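Local atomic coordinates of glutathione transferase lambda1 (Populus trichocarpa, PDB entry 4PQH), a protein that probably catalyses the conjugation of glutathione to electrophilic substrates, and has a GST fold with thiol-transferase activity. Residues 191-194 with 195-198; 123-126 with 127-131; 176-179 with 180-184; 166-170 with 171-175; 184-187 with 188-192. All blocks are in the same frame, centred on the assembly; numbering follows the deposited sequence. Where two conformers were deposited one is given.

Interaction 1 (191-194 with 195-198)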
loop_
_atom_site.group_PDB
_atom_site.type_symbol
_atom_site.label_atom_id
_atom_site.label_comp_id
_atom_site.label_asym_id
_atom_site.label_seq_id
_atom_site.Cartn_x
_atom_site.Cartn_y
_atom_site.Cartn_z
ATOM N N LYS A 191 -12.429 9.905 -18.820
ATOM C CA LYS A 191 -12.944 11.259 -18.598
ATOM C C LYS A 191 -13.873 11.292 -17.384
ATOM O O LYS A 191 -14.913 11.963 -17.381
ATOM C CB LYS A 191 -13.653 11.789 -19.849
ATOM C CG LYS A 191 -12.831 11.649 -21.128
ATOM C CD LYS A 191 -11.424 12.210 -20.953
ATOM C CE LYS A 191 -10.550 11.931 -22.169
ATOM N NZ LYS A 191 -9.110 12.247 -21.898
ATOM N N TYR A 192 -13.481 10.556 -16.353
ATOM C CA TYR A 192 -14.328 10.315 -15.190
ATOM C C TYR A 192 -13.652 10.832 -13.933
ATOM O O TYR A 192 -12.569 10.383 -13.582
ATOM C CB TYR A 192 -14.583 8.814 -15.033
ATOM C CG TYR A 192 -15.633 8.475 -14.000
ATOM C CD1 TYR A 192 -16.980 8.644 -14.281
ATOM C CD2 TYR A 192 -15.282 7.981 -12.746
ATOM C CE1 TYR A 192 -17.947 8.340 -13.352
ATOM C CE2 TYR A 192 -16.251 7.666 -11.807
ATOM C CZ TYR A 192 -17.582 7.848 -12.119
ATOM O OH TYR A 192 -18.558 7.546 -11.200
ATOM N N ASP A 193 -14.299 11.778 -13.264
ATOM C CA ASP A 193 -13.784 12.327 -12.013
ATOM C C ASP A 193 -14.422 11.617 -10.824
ATOM O O ASP A 193 -15.593 11.841 -10.516
ATOM C CB ASP A 193 -14.093 13.823 -11.962
ATOM C CG ASP A 193 -13.664 14.479 -10.664
ATOM O OD1 ASP A 193 -13.040 13.812 -9.800
ATOM O OD2 ASP A 193 -13.959 15.685 -10.514
ATOM N N ILE A 194 -13.643 10.784 -10.140
ATOM C CA ILE A 194 -14.173 10.008 -9.026
ATOM C C ILE A 194 -14.709 10.863 -7.875
ATOM O O ILE A 194 -15.556 10.396 -7.113
ATOM C CB ILE A 194 -13.137 9.009 -8.468
ATOM C CG1 ILE A 194 -11.936 9.738 -7.854
ATOM C CG2 ILE A 194 -12.719 8.034 -9.560
ATOM C CD1 ILE A 194 -10.947 8.814 -7.208
ATOM N N THR A 195 -14.238 12.104 -7.750
ATOM C CA THR A 195 -14.676 12.966 -6.648
ATOM C C THR A 195 -16.051 13.576 -6.898
ATOM O O THR A 195 -16.679 14.087 -5.966
ATOM C CB THR A 195 -13.680 14.112 -6.337
ATOM O OG1 THR A 195 -13.634 15.041 -7.428
ATOM C CG2 THR A 195 -12.291 13.566 -6.044
ATOM N N ALA A 196 -16.508 13.550 -8.145
ATOM C CA ALA A 196 -17.796 14.153 -8.473
ATOM C C ALA A 196 -18.945 13.402 -7.806
ATOM O O ALA A 196 -19.182 12.227 -8.086
ATOM C CB ALA A 196 -17.986 14.220 -9.974
ATOM N N GLY A 197 -19.636 14.076 -6.892
ATOM C CA GLY A 197 -20.728 13.466 -6.161
ATOM C C GLY A 197 -20.291 12.612 -4.982
ATOM O O GLY A 197 -21.112 11.925 -4.376
ATOM N N ARG A 198 -19.000 12.639 -4.665
ATOM C CA ARG A 198 -18.449 11.795 -3.609
ATOM C C ARG A 198 -17.613 12.620 -2.634
ATOM O O ARG A 198 -16.385 12.549 -2.630
ATOM C CB ARG A 198 -17.630 10.648 -4.205
ATOM C CG ARG A 198 -18.443 9.728 -5.106
ATOM C CD ARG A 198 -17.733 8.415 -5.408
ATOM N NE ARG A 198 -18.514 7.630 -6.370
ATOM C CZ ARG A 198 -18.432 7.773 -7.692
ATOM N NH1 ARG A 198 -17.578 8.647 -8.216
ATOM N NH2 ARG A 198 -19.197 7.034 -8.489
HETATM O O HOH W 1 -18.040 10.753 -10.291
#
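D193 OD1 takes two bonds from T195, both from the same face of the carboxylate. The shorter comes from T195 OG1 at 2.7 Å from OD1, on the syn side. The other comes from the backbone T195 N at 2.9 Å from D193 OD1, well above the carboxylate plane, and it makes an Asx turn. The D193 side chain leaves with CG opposite its own N (chi1 177°), which carries the carboxylate forward to T195. The same residues open a type I beta turn, D193 to A196, closed by A196 N to D193 O at 3.1 Å. A type II turn, T195 to R198, follows in this link between helices 170-190 and 199-208. R198 reaches back to Y192 and I194. Its NH2 gives a nearly straight bond (164°) to Y192 OH, its NH1 bonds to I194 O at 2.9 Å, and NE pairs with D149 of helix 144-154. Water 1 joins D193 O to A196 O. A leucine in place of R198 would probably leave Y192 OH and I194 O without these donors and D149 without its ion pair. The guanidinium meets I194 O edge-on, with the oxygen only 3° out of the guanidinium plane.

Interaction 2 (123-126 with 127-131)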
loop_
_atom_site.group_PDB
_atom_site.type_symbol
_atom_site.label_atom_id
_atom_site.label_comp_id
_atom_site.label_asym_id
_atom_site.label_seq_id
_atom_site.Cartn_x
_atom_site.Cartn_y
_atom_site.Cartn_z
ATOM N N PHE A 123 -10.798 -4.622 4.161
ATOM C CA PHE A 123 -9.678 -5.407 3.642
ATOM C C PHE A 123 -10.162 -6.455 2.642
ATOM O O PHE A 123 -9.542 -6.660 1.598
ATOM C CB PHE A 123 -8.918 -6.098 4.771
ATOM C CG PHE A 123 -8.081 -5.172 5.604
ATOM C CD1 PHE A 123 -7.306 -4.186 5.014
ATOM C CD2 PHE A 123 -8.057 -5.307 6.983
ATOM C CE1 PHE A 123 -6.532 -3.331 5.791
ATOM C CE2 PHE A 123 -7.286 -4.456 7.766
ATOM C CZ PHE A 123 -6.523 -3.469 7.165
ATOM N N SER A 124 -11.276 -7.105 2.968
ATOM C CA SER A 124 -11.842 -8.149 2.112
ATOM C C SER A 124 -12.297 -7.564 0.787
ATOM O O SER A 124 -12.316 -8.253 -0.228
ATOM C CB SER A 124 -13.028 -8.813 2.807
ATOM O OG SER A 124 -12.604 -9.646 3.876
ATOM N N TYR A 125 -12.673 -6.293 0.803
ATOM C CA TYR A 125 -13.168 -5.630 -0.401
ATOM C C TYR A 125 -12.067 -5.201 -1.376
ATOM O O TYR A 125 -12.355 -4.870 -2.531
ATOM C CB TYR A 125 -14.037 -4.422 -0.013
ATOM C CG TYR A 125 -14.735 -3.770 -1.182
ATOM C CD1 TYR A 125 -15.822 -4.379 -1.797
ATOM C CD2 TYR A 125 -14.299 -2.552 -1.681
ATOM C CE1 TYR A 125 -16.459 -3.786 -2.868
ATOM C CE2 TYR A 125 -14.930 -1.952 -2.756
ATOM C CZ TYR A 125 -16.012 -2.574 -3.345
ATOM O OH TYR A 125 -16.645 -1.985 -4.420
ATOM N N THR A 126 -10.809 -5.216 -0.940
ATOM C CA THR A 126 -9.721 -4.694 -1.782
ATOM C C THR A 126 -9.607 -5.377 -3.143
ATOM O O THR A 126 -9.366 -4.708 -4.141
ATOM C CB THR A 126 -8.335 -4.726 -1.085
ATOM O OG1 THR A 126 -8.017 -6.064 -0.691
ATOM C CG2 THR A 126 -8.305 -3.787 0.128
ATOM N N GLY A 127 -9.771 -6.698 -3.180
ATOM C CA GLY A 127 -9.732 -7.427 -4.440
ATOM C C GLY A 127 -10.812 -6.971 -5.402
ATOM O O GLY A 127 -10.542 -6.731 -6.585
ATOM N N SER A 128 -12.039 -6.862 -4.900
ATOM C CA SER A 128 -13.173 -6.417 -5.706
ATOM C C SER A 128 -12.955 -5.002 -6.196
ATOM O O SER A 128 -13.310 -4.664 -7.321
ATOM C CB SER A 128 -14.471 -6.476 -4.897
ATOM O OG SER A 128 -14.697 -7.776 -4.377
ATOM N N PHE A 129 -12.380 -4.165 -5.338
ATOM C CA PHE A 129 -12.115 -2.784 -5.693
ATOM C C PHE A 129 -11.165 -2.694 -6.893
ATOM O O PHE A 129 -11.424 -1.970 -7.857
ATOM C CB PHE A 129 -11.531 -2.044 -4.489
ATOM C CG PHE A 129 -11.276 -0.589 -4.741
ATOM C CD1 PHE A 129 -12.334 0.297 -4.909
ATOM C CD2 PHE A 129 -9.978 -0.109 -4.822
ATOM C CE1 PHE A 129 -12.096 1.652 -5.134
ATOM C CE2 PHE A 129 -9.733 1.240 -5.045
ATOM C CZ PHE A 129 -10.795 2.118 -5.206
ATOM N N SER A 130 -10.059 -3.424 -6.825
ATOM C CA SER A 130 -9.117 -3.482 -7.940
ATOM C C SER A 130 -9.750 -4.073 -9.196
ATOM O O SER A 130 -9.583 -3.547 -10.302
ATOM C CB SER A 130 -7.880 -4.298 -7.553
ATOM O OG SER A 130 -6.915 -3.481 -6.922
ATOM N N LYS A 131 -10.494 -5.157 -9.018
ATOM C CA LYS A 131 -11.120 -5.830 -10.150
ATOM C C LYS A 131 -12.101 -4.904 -10.867
ATOM O O LYS A 131 -12.101 -4.824 -12.087
ATOM C CB LYS A 131 -11.802 -7.116 -9.688
ATOM C CG LYS A 131 -12.378 -7.949 -10.803
ATOM C CD LYS A 131 -12.659 -9.361 -10.334
ATOM C CE LYS A 131 -13.329 -10.146 -11.431
ATOM N NZ LYS A 131 -13.357 -11.620 -11.181
HETATM O O HOH W 2 -9.794 -8.904 -1.337
HETATM O O HOH W 3 -12.965 -8.550 -2.748
HETATM O O HOH W 4 -7.608 -2.585 -4.402
#
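Y125 and F129, one helical turn apart, meet through both backbone and side chain. The backbone bonds are regular i to i+4. F129 N gives to Y125 O at 2.9 Å, and S130 N to T126 O at 3.1 Å with an N-H...O angle of 170°. The apolar contacts centre on the Y125 ring. Its CE2 lies 3.8 Å from F129 CB, and at the ring's other edge CE1 lies 3.9 Å from S128 CB. The ring reaches forward along the helix because CG stands opposite the backbone N (chi1 -173°). The two aromatic side chains cross at about a right angle. Several polar contacts run through water. At the kink G127 N has no bond to the preceding turn. Water 2 replaces it, donating to S124 O and accepting from G127 N at 2.9 Å. Water 3 joins S124 O to S128 OG. Farther on, water 4 joins T126 O to S130 OG. T126 OG1 turns back to F123 O at 2.8 Å, in the carbonyl plane. Y125 also stacks on Y150, and F129 meets F148 and Y175 edge to face. Kinked helix 113-137 thus packs against helices 144-154 and 170-190 in the all-helical GST C-terminal domain.

Interaction 3 (176-179 with 180-184)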
loop_
_atom_site.group_PDB
_atom_site.type_symbol
_atom_site.label_atom_id
_atom_site.label_comp_id
_atom_site.label_asym_id
_atom_site.label_seq_id
_atom_site.Cartn_x
_atom_site.Cartn_y
_atom_site.Cartn_z
ATOM N N ALA A 176 -4.617 3.579 -0.347
ATOM C CA ALA A 176 -3.932 4.742 -0.911
ATOM C C ALA A 176 -3.179 4.503 -2.235
ATOM O O ALA A 176 -3.347 5.278 -3.165
ATOM C CB ALA A 176 -3.040 5.443 0.130
ATOM N N PRO A 177 -2.373 3.426 -2.343
ATOM C CA PRO A 177 -1.656 3.244 -3.620
ATOM C C PRO A 177 -2.570 2.968 -4.808
ATOM O O PRO A 177 -2.249 3.330 -5.940
ATOM C CB PRO A 177 -0.791 2.008 -3.350
ATOM C CG PRO A 177 -0.574 2.042 -1.849
ATOM C CD PRO A 177 -1.938 2.431 -1.348
ATOM N N PHE A 178 -3.710 2.350 -4.550
ATOM C CA PHE A 178 -4.636 2.031 -5.617
ATOM C C PHE A 178 -5.490 3.216 -6.032
ATOM O O PHE A 178 -5.649 3.474 -7.228
ATOM C CB PHE A 178 -5.417 0.779 -5.248
ATOM C CG PHE A 178 -4.534 -0.427 -5.182
ATOM C CD1 PHE A 178 -4.215 -1.120 -6.342
ATOM C CD2 PHE A 178 -3.943 -0.809 -3.991
ATOM C CE1 PHE A 178 -3.364 -2.189 -6.304
ATOM C CE2 PHE A 178 -3.082 -1.885 -3.952
ATOM C CZ PHE A 178 -2.801 -2.586 -5.117
ATOM N N ILE A 179 -5.979 3.991 -5.068
ATOM C CA ILE A 179 -6.696 5.213 -5.409
ATOM C C ILE A 179 -5.751 6.212 -6.104
ATOM O O ILE A 179 -6.138 6.890 -7.057
ATOM C CB ILE A 179 -7.403 5.803 -4.173
ATOM C CG1 ILE A 179 -8.499 4.826 -3.722
ATOM C CG2 ILE A 179 -7.972 7.180 -4.489
ATOM C CD1 ILE A 179 -9.246 5.250 -2.467
ATOM N N GLU A 180 -4.494 6.240 -5.666
ATOM C CA GLU A 180 -3.465 7.084 -6.271
ATOM C C GLU A 180 -3.315 6.810 -7.765
ATOM O O GLU A 180 -3.083 7.720 -8.548
ATOM C CB GLU A 180 -2.126 6.845 -5.565
ATOM C CG GLU A 180 -0.926 7.516 -6.191
ATOM C CD GLU A 180 0.368 7.178 -5.470
ATOM O OE1 GLU A 180 0.366 7.153 -4.223
ATOM O OE2 GLU A 180 1.394 6.948 -6.143
ATOM N N ARG A 181 -3.446 5.546 -8.155
ATOM C CA ARG A 181 -3.293 5.167 -9.554
ATOM C C ARG A 181 -4.612 5.258 -10.315
ATOM O O ARG A 181 -4.643 5.731 -11.452
ATOM C CB ARG A 181 -2.698 3.763 -9.654
ATOM C CG ARG A 181 -1.221 3.725 -9.304
ATOM C CD ARG A 181 -0.803 2.362 -8.780
ATOM N NE ARG A 181 0.638 2.296 -8.551
ATOM C CZ ARG A 181 1.255 2.824 -7.501
ATOM N NH1 ARG A 181 0.558 3.465 -6.572
ATOM N NH2 ARG A 181 2.572 2.712 -7.381
ATOM N N PHE A 182 -5.704 4.826 -9.688
ATOM C CA PHE A 182 -6.987 4.778 -10.382
ATOM C C PHE A 182 -7.545 6.165 -10.655
ATOM O O PHE A 182 -8.182 6.392 -11.689
ATOM C CB PHE A 182 -8.030 3.958 -9.617
ATOM C CG PHE A 182 -7.657 2.510 -9.407
ATOM C CD1 PHE A 182 -6.721 1.879 -10.219
ATOM C CD2 PHE A 182 -8.256 1.777 -8.394
ATOM C CE1 PHE A 182 -6.393 0.534 -10.020
ATOM C CE2 PHE A 182 -7.936 0.451 -8.189
ATOM C CZ PHE A 182 -7.000 -0.177 -9.002
ATOM N N GLN A 183 -7.323 7.097 -9.730
ATOM C CA GLN A 183 -7.885 8.437 -9.898
ATOM C C GLN A 183 -7.443 9.137 -11.199
ATOM O O GLN A 183 -8.294 9.513 -12.007
ATOM C CB GLN A 183 -7.642 9.321 -8.673
ATOM C CG GLN A 183 -8.200 10.732 -8.855
ATOM C CD GLN A 183 -8.096 11.591 -7.616
ATOM O OE1 GLN A 183 -7.276 11.348 -6.737
ATOM N NE2 GLN A 183 -8.946 12.597 -7.538
ATOM N N PRO A 184 -6.122 9.305 -11.416
ATOM C CA PRO A 184 -5.720 9.991 -12.648
ATOM C C PRO A 184 -6.019 9.160 -13.890
ATOM O O PRO A 184 -6.295 9.734 -14.945
ATOM C CB PRO A 184 -4.204 10.179 -12.469
ATOM C CG PRO A 184 -3.796 9.136 -11.493
ATOM C CD PRO A 184 -4.959 9.002 -10.558
#
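E180 N bonds to A176 O at 2.9 Å, and E180 CB rests against that same oxygen. The carboxylate of E180 is held from elsewhere, its OE1 by Y214 and Q40. The backbone N of R181 makes only weak bonds, to P177 O and F178 O. Its side chain stays close to the helix, with CG beside the backbone N (chi1 -74°), and brings NH1 to P177 O at 2.9 Å. NH1 also bonds to Q40, and NH2 to T35 O. At F182 the backbone N meets F178 O at 2.8 Å, nearly along the C=O axis. This oxygen also lies 3.1 Å above one face of the F182 ring, toward its rim. The F178 and F182 side chains run side by side, with F182 CE2 at 3.9 Å from F178 CB. With an alanine here, the face under F178 O is lost and a gap is likely to open beside F178, S130 and N133. Q183 N likewise bonds to I179 O at 2.9 Å. P184, with no N-H, brings a kink. All this lies on helix 170-190 of the GST C-terminal domain, near C36, which binds glutathione covalently. R181 NH1 gives P177 O a stronger donor than the weak R181 N bond, and with Q40 and T35 ties this helix to the N-terminal domain.

Interaction 4 (166-170 with 171-175)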
loop_
_atom_site.group_PDB
_atom_site.type_symbol
_atom_site.label_atom_id
_atom_site.label_comp_id
_atom_site.label_asym_id
_atom_site.label_seq_id
_atom_site.Cartn_x
_atom_site.Cartn_y
_atom_site.Cartn_z
ATOM N N GLY A 166 -12.468 6.229 10.969
ATOM C CA GLY A 166 -12.457 7.495 11.684
ATOM C C GLY A 166 -11.039 8.035 11.710
ATOM O O GLY A 166 -10.629 8.814 10.847
ATOM N N GLN A 167 -10.269 7.608 12.697
ATOM C CA GLN A 167 -8.873 8.001 12.707
ATOM C C GLN A 167 -8.053 7.117 11.761
ATOM O O GLN A 167 -8.453 5.996 11.397
ATOM C CB GLN A 167 -8.310 8.034 14.131
ATOM C CG GLN A 167 -8.863 9.188 15.002
ATOM C CD GLN A 167 -8.427 10.569 14.517
ATOM O OE1 GLN A 167 -7.268 10.955 14.663
ATOM N NE2 GLN A 167 -9.360 11.321 13.948
ATOM N N PHE A 168 -6.927 7.665 11.321
ATOM C CA PHE A 168 -6.032 7.039 10.346
ATOM C C PHE A 168 -5.629 5.612 10.736
ATOM O O PHE A 168 -5.327 5.331 11.903
ATOM C CB PHE A 168 -4.795 7.928 10.210
ATOM C CG PHE A 168 -3.838 7.504 9.138
ATOM C CD1 PHE A 168 -4.125 7.730 7.806
ATOM C CD2 PHE A 168 -2.618 6.938 9.473
ATOM C CE1 PHE A 168 -3.233 7.337 6.818
ATOM C CE2 PHE A 168 -1.710 6.569 8.485
ATOM C CZ PHE A 168 -2.022 6.777 7.156
ATOM N N SER A 169 -5.618 4.705 9.757
ATOM C CA SER A 169 -5.289 3.308 10.028
ATOM C C SER A 169 -4.718 2.598 8.819
ATOM O O SER A 169 -4.633 3.149 7.718
ATOM C CB SER A 169 -6.536 2.545 10.478
ATOM O OG SER A 169 -7.358 2.201 9.360
ATOM N N LEU A 170 -4.362 1.344 9.037
ATOM C CA LEU A 170 -3.898 0.468 7.972
ATOM C C LEU A 170 -4.875 0.364 6.824
ATOM O O LEU A 170 -4.465 0.055 5.707
ATOM C CB LEU A 170 -3.643 -0.934 8.511
ATOM C CG LEU A 170 -2.525 -1.065 9.538
ATOM C CD1 LEU A 170 -2.495 -2.482 10.064
ATOM C CD2 LEU A 170 -1.175 -0.656 8.943
ATOM N N VAL A 171 -6.162 0.583 7.078
ATOM C CA VAL A 171 -7.139 0.482 5.996
ATOM C C VAL A 171 -6.910 1.585 4.963
ATOM O O VAL A 171 -6.968 1.349 3.751
ATOM C CB VAL A 171 -8.606 0.533 6.496
ATOM C CG1 VAL A 171 -9.571 0.341 5.324
ATOM C CG2 VAL A 171 -8.858 -0.522 7.557
ATOM N N ASP A 172 -6.641 2.795 5.438
ATOM C CA ASP A 172 -6.358 3.899 4.527
ATOM C C ASP A 172 -5.084 3.615 3.737
ATOM O O ASP A 172 -5.023 3.830 2.526
ATOM C CB ASP A 172 -6.237 5.205 5.311
ATOM C CG ASP A 172 -7.395 5.399 6.237
ATOM O OD1 ASP A 172 -8.514 5.631 5.742
ATOM O OD2 ASP A 172 -7.186 5.249 7.458
ATOM N N ILE A 173 -4.079 3.106 4.432
ATOM C CA ILE A 173 -2.820 2.736 3.804
ATOM C C ILE A 173 -3.000 1.659 2.711
ATOM O O ILE A 173 -2.377 1.720 1.648
ATOM C CB ILE A 173 -1.822 2.277 4.864
ATOM C CG1 ILE A 173 -1.479 3.461 5.777
ATOM C CG2 ILE A 173 -0.570 1.718 4.222
ATOM C CD1 ILE A 173 -0.635 3.084 6.985
ATOM N N ALA A 174 -3.868 0.690 2.968
ATOM C CA ALA A 174 -4.117 -0.373 2.001
ATOM C C ALA A 174 -4.674 0.189 0.689
ATOM O O ALA A 174 -4.302 -0.254 -0.401
ATOM C CB ALA A 174 -5.065 -1.394 2.589
ATOM N N TYR A 175 -5.569 1.161 0.789
ATOM C CA TYR A 175 -6.220 1.729 -0.390
ATOM C C TYR A 175 -5.444 2.839 -1.089
ATOM O O TYR A 175 -5.608 3.033 -2.291
ATOM C CB TYR A 175 -7.633 2.210 -0.046
ATOM C CG TYR A 175 -8.638 1.091 0.023
ATOM C CD1 TYR A 175 -9.316 0.696 -1.114
ATOM C CD2 TYR A 175 -8.886 0.400 1.212
ATOM C CE1 TYR A 175 -10.219 -0.330 -1.080
ATOM C CE2 TYR A 175 -9.795 -0.635 1.257
ATOM C CZ TYR A 175 -10.462 -0.997 0.102
ATOM O OH TYR A 175 -11.374 -2.027 0.105
HETATM O O HOH W 5 -8.944 4.370 9.209
#
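S169 ends an extended approach (psi 178°) and the chain turns into helix 170-190, where A174 N bonds to L170 O at 2.9 Å. S169 O receives only weak bonds, from D172 N and I173 N. The side chains do more. S169 OG sits between its own N and carbonyl carbon (chi1 79°), which brings it over the first turn to accept from V171 N at 3.0 Å. D172 reaches back the other way, and its OD2 meets S169 N at 2.8 Å, almost in line with its C-O bond. S169 and D172 thus form a capping box at the start of this helix, as in other glutathione transferases. Water 5 lies beside it, donating to Q167 O and to D172 OD2 and accepting from S169 OG. The second carboxylate oxygen, OD1, bonds to F164 N and W204 NE1, and fixes the rotation of the group. F168, just before the cap, folds forward with its CZ at 3.6 Å from I173 CG1, the apolar pair of a hydrophobic staple. Its ring approaches the D172 carboxylate obliquely, with the two planes 13° apart. L170 CD2 lies 4.3 Å from I173 CD1, and I173 also packs on I44 and T45 of helix 37-48.

Interaction 5 (184-187 with 188-192)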
loop_
_atom_site.group_PDB
_atom_site.type_symbol
_atom_site.label_atom_id
_atom_site.label_comp_id
_atom_site.label_asym_id
_atom_site.label_seq_id
_atom_site.Cartn_x
_atom_site.Cartn_y
_atom_site.Cartn_z
ATOM N N PRO A 184 -6.122 9.305 -11.416
ATOM C CA PRO A 184 -5.720 9.991 -12.648
ATOM C C PRO A 184 -6.019 9.160 -13.890
ATOM O O PRO A 184 -6.295 9.734 -14.945
ATOM C CB PRO A 184 -4.204 10.179 -12.469
ATOM C CG PRO A 184 -3.796 9.136 -11.493
ATOM C CD PRO A 184 -4.959 9.002 -10.558
ATOM N N ALA A 185 -5.979 7.835 -13.780
ATOM C CA ALA A 185 -6.233 7.006 -14.954
ATOM C C ALA A 185 -7.692 7.087 -15.391
ATOM O O ALA A 185 -7.990 7.153 -16.583
ATOM C CB ALA A 185 -5.818 5.573 -14.697
ATOM N N LEU A 186 -8.613 7.110 -14.439
ATOM C CA LEU A 186 -10.018 7.265 -14.785
ATOM C C LEU A 186 -10.274 8.639 -15.397
ATOM O O LEU A 186 -11.081 8.788 -16.318
ATOM C CB LEU A 186 -10.901 7.058 -13.555
ATOM C CG LEU A 186 -11.063 5.596 -13.135
ATOM C CD1 LEU A 186 -11.632 5.517 -11.723
ATOM C CD2 LEU A 186 -11.943 4.837 -14.138
ATOM N N LEU A 187 -9.598 9.656 -14.878
ATOM C CA LEU A 187 -9.748 10.988 -15.437
ATOM C C LEU A 187 -9.246 11.036 -16.881
ATOM O O LEU A 187 -9.897 11.616 -17.755
ATOM C CB LEU A 187 -9.019 12.020 -14.567
ATOM C CG LEU A 187 -9.372 13.480 -14.823
ATOM C CD1 LEU A 187 -10.823 13.750 -14.458
ATOM C CD2 LEU A 187 -8.448 14.359 -14.016
ATOM N N GLU A 188 -8.090 10.428 -17.129
ATOM C CA GLU A 188 -7.487 10.480 -18.457
ATOM C C GLU A 188 -8.189 9.579 -19.470
ATOM O O GLU A 188 -8.534 10.013 -20.572
ATOM C CB GLU A 188 -5.999 10.121 -18.390
ATOM C CG GLU A 188 -5.345 10.042 -19.770
ATOM C CD GLU A 188 -3.903 9.570 -19.730
ATOM O OE1 GLU A 188 -3.367 9.367 -18.619
ATOM O OE2 GLU A 188 -3.307 9.397 -20.820
ATOM N N PHE A 189 -8.408 8.326 -19.094
ATOM C CA PHE A 189 -8.853 7.326 -20.057
ATOM C C PHE A 189 -10.367 7.244 -20.174
ATOM O O PHE A 189 -10.893 6.838 -21.209
ATOM C CB PHE A 189 -8.281 5.955 -19.689
ATOM C CG PHE A 189 -6.794 5.860 -19.857
ATOM C CD1 PHE A 189 -6.242 5.712 -21.113
ATOM C CD2 PHE A 189 -5.951 5.923 -18.762
ATOM C CE1 PHE A 189 -4.872 5.626 -21.275
ATOM C CE2 PHE A 189 -4.581 5.841 -18.920
ATOM C CZ PHE A 189 -4.042 5.694 -20.178
ATOM N N LYS A 190 -11.072 7.616 -19.113
ATOM C CA LYS A 190 -12.521 7.494 -19.109
ATOM C C LYS A 190 -13.217 8.831 -18.885
ATOM O O LYS A 190 -14.440 8.880 -18.792
ATOM C CB LYS A 190 -12.977 6.462 -18.071
ATOM C CG LYS A 190 -12.400 5.075 -18.306
ATOM C CD LYS A 190 -12.920 4.465 -19.611
ATOM C CE LYS A 190 -12.062 3.296 -20.088
ATOM N NZ LYS A 190 -12.623 2.689 -21.328
ATOM N N LYS A 191 -12.429 9.905 -18.820
ATOM C CA LYS A 191 -12.944 11.259 -18.598
ATOM C C LYS A 191 -13.873 11.292 -17.384
ATOM O O LYS A 191 -14.913 11.963 -17.381
ATOM C CB LYS A 191 -13.653 11.789 -19.849
ATOM C CG LYS A 191 -12.831 11.649 -21.128
ATOM C CD LYS A 191 -11.424 12.210 -20.953
ATOM C CE LYS A 191 -10.550 11.931 -22.169
ATOM N NZ LYS A 191 -9.110 12.247 -21.898
ATOM N N TYR A 192 -13.481 10.556 -16.353
ATOM C CA TYR A 192 -14.328 10.315 -15.190
ATOM C C TYR A 192 -13.652 10.832 -13.933
ATOM O O TYR A 192 -12.569 10.383 -13.582
ATOM C CB TYR A 192 -14.583 8.814 -15.033
ATOM C CG TYR A 192 -15.633 8.475 -14.000
ATOM C CD1 TYR A 192 -16.980 8.644 -14.281
ATOM C CD2 TYR A 192 -15.282 7.981 -12.746
ATOM C CE1 TYR A 192 -17.947 8.340 -13.352
ATOM C CE2 TYR A 192 -16.251 7.666 -11.807
ATOM C CZ TYR A 192 -17.582 7.848 -12.119
ATOM O OH TYR A 192 -18.558 7.546 -11.200
#
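P184 O accepts from E188 N at 2.9 Å, in the usual i to i+4 manner. A185 O accepts from F189 N at 2.8 Å. The same oxygen lies at the edge of the F189 ring, near its plane, and A185 CB is 4.1 Å from F189 CD2. The E188 carboxylate carbon lies over one face of that ring. L186 O carries two donors. K190 N comes from one face of the carbonyl plane and Y192 N from the opposite face, each 3.0 Å from L186 O. The second bond spans six residues and belongs to the widened last turn at the C-terminal end of helix 170-190 in the GST C-terminal domain. There K191 is the first residue to leave helical angles, with a positive phi of 51°. L186 CD2 touches K190 CG at 4.2 Å, and the L186 side chain also packs on helices 113-137 and 144-154. L187 meets the returning chain. Its O takes a CA-H...O contact from K191 CA at 3.2 Å, and its CD1 lies near Y192 O. The K191 chain, bent at chi2 (-50°), folds back along the last turn until NZ donates to E188 O at 2.7 Å, in the carbonyl plane and on a lone pair.

Overall arrangement
All five contacts are local; none closes a long loop, and interactions 3, 5 and 1 run into one another. Interaction 2 comes first, on helix 113-137. Helix 170-190 then carries interaction 4 at its start, interaction 3 along its middle and interaction 5 at its far end. Interactions 3 and 5 share P184. Interaction 1 follows in the turns to helix 199-208 and shares K191 and Y192 with interaction 5. Packing between helices joins them: F129 and S130 of interaction 2 touch F178, I179 and F182 of interaction 3, while Y125 and F129 touch Y175 of interaction 4. I194 of interaction 1 folds back on Q183 and L186. Interaction 3 also faces the glutathione-binding domain.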